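Local coordinates for protein protease (Helicobacter pylori, PDB 5EUF) that probably acts as a zinc-dependent M16-family virulence protease, cleaving the cytoplasmic domain of human junctional adhesion molecule A and weakening the gastric epithelial barrier, at residues I90-I95 / L371-L376; V267-L272 / N404-D409; K274-G279 / A332-L337; F313-N318 / E324-E329. All blocks are in the same frame, centred on the assembly; numbering follows the deposited sequence.

Contact 1: I90-I95 / L371-L376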
# COMPACT_ATOMS: atom_id res chain seq x y z
N ILE B 90 -2.13 -19.16 2.15
CA ILE B 90 -2.99 -20.32 2.36
C ILE B 90 -3.79 -20.22 3.66
O ILE B 90 -3.26 -19.83 4.70
CB ILE B 90 -2.15 -21.62 2.35
CG1 ILE B 90 -2.99 -22.82 2.81
CG2 ILE B 90 -0.92 -21.48 3.23
CD1 ILE B 90 -2.16 -24.07 3.03
N THR B 91 -5.08 -20.55 3.57
CA THR B 91 -5.92 -20.73 4.76
C THR B 91 -6.09 -22.22 5.03
O THR B 91 -6.43 -22.98 4.12
CB THR B 91 -7.30 -20.07 4.59
OG1 THR B 91 -7.15 -18.66 4.41
CG2 THR B 91 -8.16 -20.33 5.82
N ARG B 92 -5.85 -22.64 6.27
CA ARG B 92 -5.76 -24.07 6.57
C ARG B 92 -6.52 -24.48 7.83
O ARG B 92 -6.31 -23.93 8.91
CB ARG B 92 -4.29 -24.46 6.70
CG ARG B 92 -4.04 -25.89 7.13
CD ARG B 92 -2.56 -26.21 7.01
NE ARG B 92 -2.23 -27.57 7.45
CZ ARG B 92 -1.77 -27.87 8.66
NH1 ARG B 92 -1.50 -29.13 8.96
NH2 ARG B 92 -1.58 -26.91 9.55
N TYR B 93 -7.39 -25.48 7.68
CA TYR B 93 -8.14 -26.05 8.79
C TYR B 93 -7.82 -27.54 8.91
O TYR B 93 -7.67 -28.22 7.90
CB TYR B 93 -9.65 -25.86 8.61
CG TYR B 93 -10.10 -24.44 8.35
CD1 TYR B 93 -10.47 -23.60 9.39
CD2 TYR B 93 -10.17 -23.94 7.05
CE1 TYR B 93 -10.89 -22.31 9.15
CE2 TYR B 93 -10.58 -22.65 6.80
CZ TYR B 93 -10.95 -21.83 7.86
OH TYR B 93 -11.36 -20.54 7.61
N PHE B 94 -7.74 -28.05 10.14
CA PHE B 94 -7.51 -29.49 10.32
C PHE B 94 -8.05 -30.03 11.64
O PHE B 94 -8.06 -29.34 12.66
CB PHE B 94 -6.01 -29.81 10.20
CG PHE B 94 -5.16 -29.15 11.25
CD1 PHE B 94 -4.92 -29.77 12.46
CD2 PHE B 94 -4.58 -27.91 11.01
CE1 PHE B 94 -4.13 -29.17 13.43
CE2 PHE B 94 -3.79 -27.30 11.96
CZ PHE B 94 -3.56 -27.93 13.17
N ILE B 95 -8.48 -31.29 11.61
CA ILE B 95 -8.93 -32.00 12.80
C ILE B 95 -7.99 -33.15 13.13
O ILE B 95 -7.69 -33.98 12.26
CB ILE B 95 -10.36 -32.56 12.63
CG1 ILE B 95 -11.38 -31.42 12.48
CG2 ILE B 95 -10.74 -33.44 13.80
CD1 ILE B 95 -12.80 -31.90 12.31
N LEU B 371 3.63 -30.66 5.69
CA LEU B 371 4.53 -30.64 4.55
C LEU B 371 3.74 -30.60 3.24
O LEU B 371 3.96 -29.73 2.40
CB LEU B 371 5.46 -31.86 4.56
CG LEU B 371 6.47 -31.94 5.70
CD1 LEU B 371 7.32 -33.19 5.58
CD2 LEU B 371 7.35 -30.70 5.73
N PHE B 372 2.83 -31.56 3.08
CA PHE B 372 2.01 -31.65 1.88
C PHE B 372 1.15 -30.42 1.65
O PHE B 372 0.98 -29.97 0.52
CB PHE B 372 1.12 -32.89 1.94
CG PHE B 372 1.79 -34.15 1.47
CD1 PHE B 372 2.53 -34.92 2.35
CD2 PHE B 372 1.67 -34.57 0.16
CE1 PHE B 372 3.15 -36.08 1.92
CE2 PHE B 372 2.29 -35.72 -0.27
CZ PHE B 372 3.02 -36.49 0.61
N ALA B 373 0.62 -29.87 2.74
CA ALA B 373 -0.29 -28.73 2.66
C ALA B 373 0.35 -27.54 1.94
O ALA B 373 -0.29 -26.88 1.13
CB ALA B 373 -0.74 -28.31 4.05
N ASP B 374 1.62 -27.29 2.24
CA ASP B 374 2.31 -26.14 1.67
C ASP B 374 2.60 -26.34 0.19
O ASP B 374 2.55 -25.39 -0.59
CB ASP B 374 3.61 -25.87 2.44
CG ASP B 374 3.36 -25.32 3.83
OD1 ASP B 374 2.45 -24.47 3.97
OD2 ASP B 374 4.06 -25.74 4.78
N TYR B 375 2.87 -27.58 -0.21
CA TYR B 375 3.27 -27.88 -1.58
C TYR B 375 2.08 -28.22 -2.48
O TYR B 375 2.17 -28.09 -3.70
CB TYR B 375 4.29 -29.02 -1.60
CG TYR B 375 5.67 -28.58 -1.14
CD1 TYR B 375 5.95 -28.43 0.21
CD2 TYR B 375 6.67 -28.31 -2.05
CE1 TYR B 375 7.20 -28.02 0.64
CE2 TYR B 375 7.92 -27.90 -1.64
CZ TYR B 375 8.18 -27.76 -0.29
OH TYR B 375 9.43 -27.35 0.13
N LEU B 376 0.98 -28.66 -1.88
CA LEU B 376 -0.23 -28.97 -2.64
C LEU B 376 -0.88 -27.71 -3.18
O LEU B 376 -1.27 -27.64 -4.34
CB LEU B 376 -1.22 -29.74 -1.78
CG LEU B 376 -0.99 -31.24 -1.65
CD1 LEU B 376 -1.83 -31.81 -0.52
CD2 LEU B 376 -1.31 -31.93 -2.96
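Ala373, on helix 365-376, meets Arg92 of the strand with its methyl group and Ile90, just before the strand, with its carbonyl oxygen. Its CB points at the Arg92 side chain and lies 3.8 Å from Arg92 NE, approaching the guanidinium obliquely, and 4.1 Å from Arg92 CD. Arg92 gets there by an extended chain, with CG turned away from the backbone N (chi1 175°), so that its methylenes run out from the sheet toward the helix. The charged end has other partners: Asp34 and Glu32, on the adjoining strand 30-37, both form salt bridges with it. Phe94 covers one guanidinium face, its CD2 3.4 Å above the plane and displaced toward the rim. Ile90 CD1 makes a van der Waals contact with Ala373 O at 3.9 Å. Strand 91-98 belongs to the mixed sheet of the N-terminal half, the half that also carries the HxxEH zinc motif of the M16 peptidases; the Arg92 side chain is about 8 Å from that of Glu56, the probable general base. A helix from late in the chain is thereby laid against this sheet, where Ala373 also touches Leu36. One residue on, the end of the Asp374 side chain leans toward 90-95 without touching it: Asp374 OD1 is 6.6 Å from Arg92 NE, a separation at which any attraction is probably slight. The Tyr375 ring meets Phe261 edge-to-face.

Contact 2: V267-L272 / N404-D409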
# COMPACT_ATOMS: atom_id res chain seq x y z
N VAL B 267 15.90 -24.37 -1.48
CA VAL B 267 16.46 -25.42 -0.64
C VAL B 267 17.73 -24.92 0.05
O VAL B 267 17.92 -25.16 1.24
CB VAL B 267 16.78 -26.69 -1.45
CG1 VAL B 267 17.31 -27.79 -0.54
CG2 VAL B 267 15.53 -27.17 -2.18
N ALA B 268 18.57 -24.22 -0.70
CA ALA B 268 19.79 -23.65 -0.14
C ALA B 268 19.46 -22.56 0.88
O ALA B 268 20.11 -22.46 1.92
CB ALA B 268 20.66 -23.08 -1.24
N LEU B 269 18.45 -21.76 0.57
CA LEU B 269 17.97 -20.73 1.49
C LEU B 269 17.51 -21.34 2.81
O LEU B 269 17.83 -20.84 3.88
CB LEU B 269 16.83 -19.93 0.85
CG LEU B 269 17.22 -18.97 -0.27
CD1 LEU B 269 16.00 -18.54 -1.06
CD2 LEU B 269 17.92 -17.76 0.32
N ASP B 270 16.76 -22.43 2.71
CA ASP B 270 16.36 -23.19 3.89
C ASP B 270 17.60 -23.64 4.67
O ASP B 270 17.65 -23.53 5.89
CB ASP B 270 15.51 -24.40 3.50
CG ASP B 270 14.12 -24.00 3.02
OD1 ASP B 270 13.89 -22.80 2.78
OD2 ASP B 270 13.26 -24.89 2.89
N ALA B 271 18.61 -24.12 3.94
CA ALA B 271 19.85 -24.56 4.56
C ALA B 271 20.61 -23.40 5.19
O ALA B 271 21.25 -23.56 6.23
CB ALA B 271 20.72 -25.27 3.53
N LEU B 272 20.55 -22.23 4.55
CA LEU B 272 21.22 -21.04 5.08
C LEU B 272 20.59 -20.61 6.41
O LEU B 272 21.30 -20.20 7.33
CB LEU B 272 21.16 -19.89 4.07
CG LEU B 272 22.28 -19.83 3.04
CD1 LEU B 272 22.06 -18.71 2.04
CD2 LEU B 272 23.63 -19.67 3.72
N ASN B 404 25.60 -14.64 -1.59
CA ASN B 404 26.02 -13.46 -2.35
C ASN B 404 24.98 -12.99 -3.36
O ASN B 404 24.98 -11.83 -3.76
CB ASN B 404 27.34 -13.73 -3.07
CG ASN B 404 28.53 -13.73 -2.14
OD1 ASN B 404 29.24 -12.73 -2.03
ND2 ASN B 404 28.74 -14.84 -1.44
N GLU B 405 24.10 -13.90 -3.76
CA GLU B 405 23.10 -13.59 -4.77
C GLU B 405 22.01 -12.68 -4.23
O GLU B 405 21.59 -11.73 -4.89
CB GLU B 405 22.48 -14.88 -5.31
CG GLU B 405 21.43 -14.65 -6.39
CD GLU B 405 22.04 -14.27 -7.72
OE1 GLU B 405 23.26 -14.43 -7.90
OE2 GLU B 405 21.28 -13.80 -8.60
N TYR B 406 21.54 -12.97 -3.01
CA TYR B 406 20.36 -12.31 -2.48
C TYR B 406 20.65 -11.41 -1.29
O TYR B 406 19.89 -10.49 -1.00
CB TYR B 406 19.31 -13.35 -2.10
CG TYR B 406 19.00 -14.33 -3.21
CD1 TYR B 406 18.38 -13.91 -4.38
CD2 TYR B 406 19.32 -15.67 -3.09
CE1 TYR B 406 18.10 -14.80 -5.40
CE2 TYR B 406 19.04 -16.58 -4.10
CZ TYR B 406 18.43 -16.13 -5.25
OH TYR B 406 18.14 -17.02 -6.26
N PHE B 407 21.76 -11.67 -0.59
CA PHE B 407 22.08 -10.88 0.60
C PHE B 407 22.88 -9.64 0.23
O PHE B 407 23.97 -9.40 0.76
CB PHE B 407 22.83 -11.72 1.63
CG PHE B 407 22.05 -12.89 2.15
CD1 PHE B 407 20.66 -12.89 2.10
CD2 PHE B 407 22.69 -14.00 2.68
CE1 PHE B 407 19.93 -13.97 2.58
CE2 PHE B 407 21.97 -15.08 3.16
CZ PHE B 407 20.59 -15.06 3.11
N LYS B 408 22.33 -8.85 -0.70
CA LYS B 408 22.89 -7.56 -1.07
C LYS B 408 22.06 -6.45 -0.46
O LYS B 408 20.84 -6.58 -0.31
CB LYS B 408 22.94 -7.41 -2.59
CG LYS B 408 23.79 -8.45 -3.29
CD LYS B 408 24.11 -8.04 -4.73
CE LYS B 408 23.38 -8.91 -5.75
NZ LYS B 408 21.90 -8.76 -5.66
N ASP B 409 22.71 -5.34 -0.10
CA ASP B 409 22.02 -4.21 0.52
C ASP B 409 20.91 -3.64 -0.36
O ASP B 409 19.91 -3.13 0.13
CB ASP B 409 23.02 -3.12 0.89
CG ASP B 409 24.04 -2.87 -0.21
OD1 ASP B 409 23.72 -3.12 -1.39
OD2 ASP B 409 25.17 -2.43 0.11
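Where helix 396-406 runs out, its last turn packs against helix 266-276, and the two aromatic residues at this exit, Tyr406 and Phe407, meet two leucines one helical turn apart. Leu272 and Phe407 approach from opposite directions. The branch methyl Leu272 CD1 stands 3.8 Å from Phe407 CE2 and 4.1 Å from Phe407 CZ, so it touches the outer part of the ring at a slant. Phe407 is the centre of an inverse gamma turn, and its CG lies opposite the carbonyl carbon (chi1 -62°), which sends the ring toward helix 266-276 just as the backbone leaves its helix. The second pair is looser: Leu269 CD2 lies 4.2 Å from Tyr406 CD2, again oblique to the ring. One face of the Tyr406 ring is covered from its own chain, with Glu405 CG 3.4 Å above the ring centre. Lys408, the last residue of the turn, folds its side chain back, and its NZ donates to Glu405 O at 3.1 Å. Phe407 also stacks edge-to-face on Phe311 of the C-terminal sheet, so its ring bridges helix and sheet. No hydrogen bond crosses between 267-272 and 404-409; the attraction is that of buried hydrocarbon surfaces, while polar groups bordering it are satisfied by other residues, the Tyr406 hydroxyl by Asp265 and Phe407 O by the ammonium group of Lys338.

Contact 3: K274-G279 / A332-L337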
# COMPACT_ATOMS: atom_id res chain seq x y z
N LYS B 274 18.96 -22.61 8.49
CA LYS B 274 19.35 -23.65 9.43
C LYS B 274 20.72 -23.34 10.03
O LYS B 274 20.97 -23.60 11.21
CB LYS B 274 19.37 -25.02 8.75
CG LYS B 274 18.17 -25.90 9.04
CD LYS B 274 16.88 -25.30 8.50
CE LYS B 274 15.67 -26.15 8.89
NZ LYS B 274 15.54 -26.27 10.37
N LEU B 275 21.61 -22.79 9.21
CA LEU B 275 22.96 -22.46 9.63
C LEU B 275 23.05 -21.15 10.41
O LEU B 275 23.72 -21.06 11.44
CB LEU B 275 23.89 -22.39 8.41
CG LEU B 275 25.26 -21.76 8.66
CD1 LEU B 275 26.21 -22.77 9.29
CD2 LEU B 275 25.84 -21.19 7.37
N LEU B 276 22.37 -20.12 9.90
CA LEU B 276 22.52 -18.77 10.44
C LEU B 276 21.74 -18.51 11.73
O LEU B 276 22.32 -18.07 12.72
CB LEU B 276 22.09 -17.74 9.38
CG LEU B 276 23.02 -17.59 8.18
CD1 LEU B 276 22.42 -16.65 7.15
CD2 LEU B 276 24.39 -17.09 8.62
N GLY B 277 20.44 -18.79 11.71
CA GLY B 277 19.60 -18.42 12.84
C GLY B 277 18.50 -19.40 13.22
O GLY B 277 17.39 -18.99 13.55
N GLU B 278 18.81 -20.69 13.17
CA GLU B 278 17.88 -21.71 13.65
C GLU B 278 18.63 -22.79 14.44
O GLU B 278 19.69 -23.25 14.03
CB GLU B 278 17.11 -22.35 12.49
CG GLU B 278 16.12 -21.41 11.82
CD GLU B 278 15.33 -22.08 10.71
OE1 GLU B 278 15.36 -23.33 10.64
OE2 GLU B 278 14.69 -21.36 9.92
N GLY B 279 18.07 -23.17 15.58
CA GLY B 279 18.70 -24.14 16.45
C GLY B 279 19.61 -23.48 17.47
O GLY B 279 19.86 -22.28 17.39
N ALA B 332 28.07 -8.24 9.60
CA ALA B 332 29.44 -8.75 9.71
C ALA B 332 29.48 -10.27 9.55
O ALA B 332 30.45 -10.82 9.02
CB ALA B 332 30.04 -8.34 11.05
N LEU B 333 28.44 -10.94 10.02
CA LEU B 333 28.31 -12.38 9.82
C LEU B 333 28.05 -12.70 8.35
O LEU B 333 28.67 -13.60 7.79
CB LEU B 333 27.18 -12.95 10.69
CG LEU B 333 27.45 -13.03 12.19
CD1 LEU B 333 26.28 -13.68 12.91
CD2 LEU B 333 28.74 -13.78 12.47
N LEU B 334 27.14 -11.95 7.75
CA LEU B 334 26.79 -12.14 6.34
C LEU B 334 27.97 -11.87 5.42
O LEU B 334 28.14 -12.54 4.40
CB LEU B 334 25.61 -11.24 5.96
CG LEU B 334 24.30 -11.51 6.70
CD1 LEU B 334 23.16 -10.72 6.08
CD2 LEU B 334 23.98 -12.99 6.73
N GLU B 335 28.79 -10.89 5.78
CA GLU B 335 30.01 -10.60 5.03
C GLU B 335 30.98 -11.76 5.20
O GLU B 335 31.60 -12.21 4.23
CB GLU B 335 30.64 -9.29 5.48
CG GLU B 335 29.83 -8.05 5.13
CD GLU B 335 30.37 -6.78 5.77
OE1 GLU B 335 29.83 -5.69 5.50
OE2 GLU B 335 31.34 -6.88 6.56
N LYS B 336 31.10 -12.24 6.43
CA LYS B 336 31.91 -13.42 6.73
C LYS B 336 31.38 -14.63 5.97
O LYS B 336 32.16 -15.44 5.45
CB LYS B 336 31.91 -13.70 8.24
CG LYS B 336 32.55 -15.02 8.62
CD LYS B 336 32.23 -15.40 10.06
CE LYS B 336 32.74 -16.80 10.38
NZ LYS B 336 32.26 -17.29 11.70
N LEU B 337 30.06 -14.76 5.91
CA LEU B 337 29.42 -15.82 5.14
C LEU B 337 29.72 -15.68 3.65
O LEU B 337 30.14 -16.64 3.00
CB LEU B 337 27.91 -15.80 5.37
CG LEU B 337 27.06 -16.61 4.38
CD1 LEU B 337 27.40 -18.09 4.47
CD2 LEU B 337 25.58 -16.39 4.64
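Leu276 and Leu334 each place CG opposite the carbonyl carbon (chi1 -70° and -62°), whereas Leu337 swings its CG opposite the backbone N instead (chi1 166°). The consequence is that two methyls from successive turns of helix 323-338 converge on a single methyl from the end of helix 266-276. Leu276 CD1 is 4.0 Å from Leu334 CD2 and equally 4.0 Å from Leu337 CD2, and the Leu276 side chain crosses each of the others at about a right angle. One branch of each leucine thus does the touching, and the group is held by apolar packing with no hydrogen bond between the segments. The backbone leaves helical angles at Gly277, and a salt bridge in which Lys274 NZ lies 3.0 Å from Glu278 OE1, nearly on the line of its C-O bond, spans the end of the helix and the residues after it. Next to the buried leucines, Phe313 of strand 309-317 touches both Leu276 and Leu334, while Trp283 packs on Leu276 and makes a cation-pi contact with Lys336. Two helices joined by leucines over an aromatic residue of the sheet beneath form the layered alpha/beta packing of the C-terminal half of an M16 peptidase.

Contact 4: F313-N318 / E324-E329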
# COMPACT_ATOMS: atom_id res chain seq x y z
N PHE B 313 15.88 -11.74 9.06
CA PHE B 313 16.67 -11.77 10.29
C PHE B 313 16.01 -10.91 11.37
O PHE B 313 15.73 -9.73 11.14
CB PHE B 313 18.09 -11.25 10.05
CG PHE B 313 18.91 -12.13 9.15
CD1 PHE B 313 19.70 -13.14 9.68
CD2 PHE B 313 18.92 -11.93 7.78
CE1 PHE B 313 20.46 -13.94 8.86
CE2 PHE B 313 19.68 -12.73 6.95
CZ PHE B 313 20.45 -13.74 7.49
N ILE B 314 15.76 -11.50 12.53
CA ILE B 314 15.16 -10.75 13.64
C ILE B 314 15.97 -10.91 14.93
O ILE B 314 16.32 -12.03 15.31
CB ILE B 314 13.71 -11.20 13.90
CG1 ILE B 314 12.86 -11.00 12.65
CG2 ILE B 314 13.12 -10.44 15.07
CD1 ILE B 314 11.40 -11.36 12.83
N ALA B 315 16.27 -9.80 15.58
CA ALA B 315 17.06 -9.82 16.81
C ALA B 315 16.58 -8.79 17.82
O ALA B 315 16.33 -7.63 17.48
CB ALA B 315 18.53 -9.61 16.49
N GLY B 316 16.46 -9.21 19.07
CA GLY B 316 16.07 -8.33 20.16
C GLY B 316 17.19 -8.20 21.17
O GLY B 316 17.57 -9.17 21.83
N GLY B 317 17.72 -6.98 21.31
CA GLY B 317 18.90 -6.76 22.11
C GLY B 317 18.70 -6.81 23.61
O GLY B 317 17.58 -6.67 24.11
N ASN B 318 19.80 -7.03 24.32
CA ASN B 318 19.82 -6.93 25.78
C ASN B 318 19.71 -5.46 26.19
O ASN B 318 19.89 -4.58 25.35
CB ASN B 318 21.09 -7.57 26.33
CG ASN B 318 21.05 -9.09 26.28
OD1 ASN B 318 19.98 -9.70 26.35
ND2 ASN B 318 22.22 -9.71 26.16
N GLU B 324 21.20 -0.55 16.22
CA GLU B 324 22.22 -0.42 15.18
C GLU B 324 23.40 -1.35 15.45
O GLU B 324 24.05 -1.83 14.52
CB GLU B 324 22.71 1.02 15.07
CG GLU B 324 21.64 2.03 14.67
CD GLU B 324 20.85 2.53 15.86
OE1 GLU B 324 21.14 2.11 17.00
OE2 GLU B 324 19.93 3.36 15.65
N ALA B 325 23.66 -1.61 16.73
CA ALA B 325 24.74 -2.50 17.12
C ALA B 325 24.43 -3.93 16.70
O ALA B 325 25.33 -4.70 16.36
CB ALA B 325 24.98 -2.44 18.63
N LEU B 326 23.15 -4.28 16.71
CA LEU B 326 22.70 -5.60 16.27
C LEU B 326 22.86 -5.75 14.76
O LEU B 326 23.27 -6.80 14.28
CB LEU B 326 21.25 -5.84 16.67
CG LEU B 326 20.95 -5.92 18.16
CD1 LEU B 326 19.47 -6.13 18.40
CD2 LEU B 326 21.77 -7.03 18.80
N GLN B 327 22.53 -4.68 14.03
CA GLN B 327 22.65 -4.70 12.58
C GLN B 327 24.10 -4.81 12.15
O GLN B 327 24.43 -5.54 11.21
CB GLN B 327 22.02 -3.45 11.97
CG GLN B 327 21.99 -3.48 10.45
CD GLN B 327 21.92 -2.10 9.84
OE1 GLN B 327 22.06 -1.09 10.53
NE2 GLN B 327 21.72 -2.05 8.52
N LYS B 328 24.98 -4.08 12.84
CA LYS B 328 26.40 -4.08 12.52
C LYS B 328 26.98 -5.49 12.63
O LYS B 328 27.92 -5.84 11.91
CB LYS B 328 27.15 -3.13 13.44
N GLU B 329 26.42 -6.29 13.53
CA GLU B 329 26.94 -7.63 13.79
C GLU B 329 26.41 -8.67 12.80
O GLU B 329 27.18 -9.47 12.27
CB GLU B 329 26.60 -8.06 15.22
CG GLU B 329 27.26 -7.23 16.30
CD GLU B 329 28.78 -7.31 16.27
OE1 GLU B 329 29.31 -8.38 15.89
OE2 GLU B 329 29.44 -6.31 16.61
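Strand 309-317 and helix 323-338 are consecutive elements of the C-terminal half, joined by a short turn so that the helix doubles back over the sheet at the strand it has just left. The segment axes pass 8.9 Å apart, with 136° between their directions. Leu326 is the residue that makes the contact. Its CG stands opposite the carbonyl carbon (chi1 -65°) and the rest of the chain is extended, which drives the methyl CD1 down onto the strand backbone. There Leu326 CD1 lies 3.5 Å from Gly317 N and 3.6 Å from Ala315 O, resting against main chain on both sides of Gly316, whose carbonyl carbon is 4.1 Å from the same methyl. Side chain meets side chain once, between Leu326 CD1 and Ala315 CB, at 4.1 Å. Small residues thus line the strand here: Gly317 has no side chain and Ala315 offers a single methyl, so the leucine can settle close to the backbone. Leu326 also touches Ala295 on the adjacent edge strand 295-302. The alternation of the strand sends Ile314 to the other face of the sheet, against Ile143 and Leu146 of helix 142-154, from the N-terminal half of the chain. On the helix itself, Gln327 touches Thr414 and Phe416, and Glu324 makes a salt bridge to Lys418, so the helix also reaches strand 412-418, which is separated from 309-317 by strand 251-258. A helix crossing obliquely over antiparallel strands is the helix-on-sheet layering of the alpha/beta fold of M16 peptidases.

How the contacts relate
From the N terminus, the first segment met is 90-95, on strand 91-98 of the N-terminal sheet, but contact 1 is completed only when 371-376 returns to it, closing a loop of 275 residues. Within that loop helix 266-276 begins two further contacts. Contact 4 is the most local, closing over a five-residue gap; it nests inside contact 3, which nests inside contact 2. Contact 2 closes at 404-409, beyond the return of contact 1, so these two cross. Contacts 2, 3 and 4 form a continuous apolar chain in the C-terminal half, Leu337 linking contacts 2 and 3 and Phe313 contacts 3 and 4; contact 1, which touches none of them, sets helix 365-376 against the N-terminal sheet.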